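Local coordinates for protein tyrosine phosphatase (Orf virus, PDB 5NCR) that probably removes phosphate from phosphorylated proteins as a homodimeric dual-specificity-type tyrosine phosphatase, consistent with a role in blunting host interferon signalling, at residues T29-H34 against G125-K130. The protein carries 2 engineered substitutions. Residues are numbered along the deposited sequence; the frame is centred on the assembly and turned at random.
Sequences TRLTDH and GYVMHK
T32 meets Y126 and K130 where the turn after edge strand 29-30 packs on helix 118-134 of the dual-specificity phosphatase fold. A classic beta bulge sets both L31 and T32 opposite V35 of antiparallel strand 35-38. The contact is small, burying 204 Å² over both sides. No hydrogen bond joins the two segments.

Apolar packing carries it. T32 CG2 lies 3.6 Å from Y126 CE2, approaching the ring obliquely. T32 and K130 reach toward each other, and the threonine methyl meets a methylene of the lysine chain, with T32 CG2 only 3.4 Å from K130 CD, which is tight for two carbons. K130 leaves the helix with CG anti to its backbone N (chi1 -179°), and its extended chi2 and chi3 lay CD and CE against the threonine methyl. The bend at chi4 (-69°) then turns NZ alone. One helical turn separates Y126 from K130, so T32 touches two successive turns. Beside them, L31 CB makes a looser contact with V127 CG2 at 4.3 Å.

The T32 hydroxyl finds its hydrogen-bond partners outside the two segments. T32 OG1 bonds to V35 N and to E102 OE1 of helix 90-103, which also accepts a hydrogen bond from H34 N, so one carboxylate oxygen binds both the T32 side chain and the H34 backbone. Y126 packs against L98 and E102 of that helix. T32 OG1 sits at the edge of the tyrosine ring, in its plane, 3.7 Å from Y126 CE2.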
loop_
_atom_site.group_PDB
_atom_site.type_symbol
_atom_site.label_atom_id
_atom_site.label_comp_id
_atom_site.label_asym_id
_atom_site.label_seq_id
_atom_site.Cartn_x
_atom_site.Cartn_y
_atom_site.Cartn_z
ATOM N N THR B 29 7.404 -20.007 -13.383
ATOM C CA THR B 29 7.491 -19.790 -11.945
ATOM C C THR B 29 6.498 -20.738 -11.302
ATOM O O THR B 29 5.330 -20.747 -11.630
ATOM C CB THR B 29 7.215 -18.310 -11.597
ATOM O OG1 THR B 29 8.132 -17.489 -12.317
ATOM C CG2 THR B 29 7.325 -18.015 -10.099
ATOM N N ARG B 30 6.983 -21.519 -10.372
ATOM C CA ARG B 30 6.212 -22.472 -9.625
ATOM C C ARG B 30 5.565 -21.672 -8.482
ATOM O O ARG B 30 6.269 -21.115 -7.646
ATOM C CB ARG B 30 7.192 -23.536 -9.122
ATOM C CG ARG B 30 6.566 -24.757 -8.567
ATOM C CD ARG B 30 7.647 -25.681 -8.058
ATOM N NE ARG B 30 7.578 -25.852 -6.605
ATOM C CZ ARG B 30 8.525 -26.419 -5.866
ATOM N NH1 ARG B 30 9.631 -26.887 -6.434
ATOM N NH2 ARG B 30 8.383 -26.506 -4.551
ATOM N N LEU B 31 4.236 -21.550 -8.493
ATOM C CA LEU B 31 3.478 -20.783 -7.487
ATOM C C LEU B 31 3.171 -21.623 -6.256
ATOM O O LEU B 31 3.193 -21.106 -5.127
ATOM C CB LEU B 31 2.169 -20.233 -8.063
ATOM C CG LEU B 31 2.234 -19.369 -9.323
ATOM C CD1 LEU B 31 0.952 -19.509 -10.126
ATOM C CD2 LEU B 31 2.544 -17.915 -8.995
ATOM N N THR B 32 2.788 -22.890 -6.483
ATOM C CA THR B 32 2.558 -23.903 -5.452
ATOM C C THR B 32 3.270 -25.163 -5.925
ATOM O O THR B 32 3.681 -25.207 -7.086
ATOM C CB THR B 32 1.064 -24.186 -5.208
ATOM O OG1 THR B 32 0.484 -24.625 -6.416
ATOM C CG2 THR B 32 0.320 -22.993 -4.684
ATOM N N ASP B 33 3.329 -26.214 -5.091
ATOM C CA ASP B 33 3.969 -27.469 -5.466
ATOM C C ASP B 33 3.561 -27.985 -6.864
ATOM O O ASP B 33 4.423 -28.498 -7.575
ATOM C CB ASP B 33 3.736 -28.545 -4.406
ATOM C CG ASP B 33 4.652 -28.448 -3.201
ATOM O OD1 ASP B 33 4.451 -27.532 -2.373
ATOM O OD2 ASP B 33 5.579 -29.280 -3.092
ATOM N N HIS B 34 2.296 -27.788 -7.294
ATOM C CA HIS B 34 1.876 -28.287 -8.607
ATOM C C HIS B 34 1.385 -27.224 -9.603
ATOM O O HIS B 34 1.128 -27.573 -10.747
ATOM C CB HIS B 34 0.826 -29.401 -8.447
ATOM C CG HIS B 34 1.227 -30.437 -7.442
ATOM N ND1 HIS B 34 2.310 -31.285 -7.696
ATOM C CD2 HIS B 34 0.754 -30.711 -6.208
ATOM C CE1 HIS B 34 2.442 -32.050 -6.629
ATOM N NE2 HIS B 34 1.540 -31.750 -5.703
ATOM N N GLY B 125 -5.175 -14.736 -8.478
ATOM C CA GLY B 125 -6.434 -15.249 -7.953
ATOM C C GLY B 125 -6.238 -16.533 -7.174
ATOM O O GLY B 125 -6.729 -16.662 -6.054
ATOM N N TYR B 126 -5.485 -17.471 -7.744
ATOM C CA TYR B 126 -5.239 -18.766 -7.112
ATOM C C TYR B 126 -4.431 -18.671 -5.796
ATOM O O TYR B 126 -4.759 -19.355 -4.825
ATOM C CB TYR B 126 -4.604 -19.731 -8.106
ATOM C CG TYR B 126 -4.269 -21.062 -7.473
ATOM C CD1 TYR B 126 -5.255 -21.851 -6.899
ATOM C CD2 TYR B 126 -2.953 -21.484 -7.351
ATOM C CE1 TYR B 126 -4.941 -23.042 -6.247
ATOM C CE2 TYR B 126 -2.632 -22.702 -6.749
ATOM C CZ TYR B 126 -3.627 -23.473 -6.187
ATOM O OH TYR B 126 -3.291 -24.645 -5.555
ATOM N N VAL B 127 -3.410 -17.820 -5.769
ATOM C CA VAL B 127 -2.595 -17.578 -4.580
ATOM C C VAL B 127 -3.469 -16.948 -3.467
ATOM O O VAL B 127 -3.368 -17.355 -2.313
ATOM C CB VAL B 127 -1.325 -16.761 -4.916
ATOM C CG1 VAL B 127 -0.612 -16.328 -3.636
ATOM C CG2 VAL B 127 -0.369 -17.588 -5.803
ATOM N N MET B 128 -4.355 -16.019 -3.832
ATOM C CA MET B 128 -5.295 -15.372 -2.890
ATOM C C MET B 128 -6.281 -16.401 -2.363
ATOM O O MET B 128 -6.444 -16.531 -1.145
ATOM C CB MET B 128 -6.059 -14.197 -3.548
ATOM C CG MET B 128 -5.204 -12.951 -3.792
ATOM S SD MET B 128 -4.373 -12.245 -2.323
ATOM C CE MET B 128 -5.807 -11.794 -1.260
ATOM N N HIS B 129 -6.857 -17.203 -3.272
ATOM C CA HIS B 129 -7.786 -18.277 -2.934
ATOM C C HIS B 129 -7.152 -19.293 -1.985
ATOM O O HIS B 129 -7.790 -19.699 -1.015
ATOM C CB HIS B 129 -8.247 -18.998 -4.197
ATOM C CG HIS B 129 -9.194 -20.115 -3.914
ATOM N ND1 HIS B 129 -8.784 -21.441 -3.966
ATOM C CD2 HIS B 129 -10.494 -20.070 -3.550
ATOM C CE1 HIS B 129 -9.858 -22.152 -3.668
ATOM N NE2 HIS B 129 -10.905 -21.374 -3.414
ATOM N N LYS B 130 -5.911 -19.706 -2.270
ATOM C CA LYS B 130 -5.201 -20.681 -1.457
ATOM C C LYS B 130 -4.972 -20.159 -0.037
ATOM O O LYS B 130 -5.215 -20.882 0.920
ATOM C CB LYS B 130 -3.897 -21.099 -2.154
ATOM C CG LYS B 130 -3.104 -22.128 -1.381
ATOM C CD LYS B 130 -2.057 -22.815 -2.213
ATOM C CE LYS B 130 -1.129 -23.619 -1.302
ATOM N NZ LYS B 130 -0.264 -22.761 -0.433
#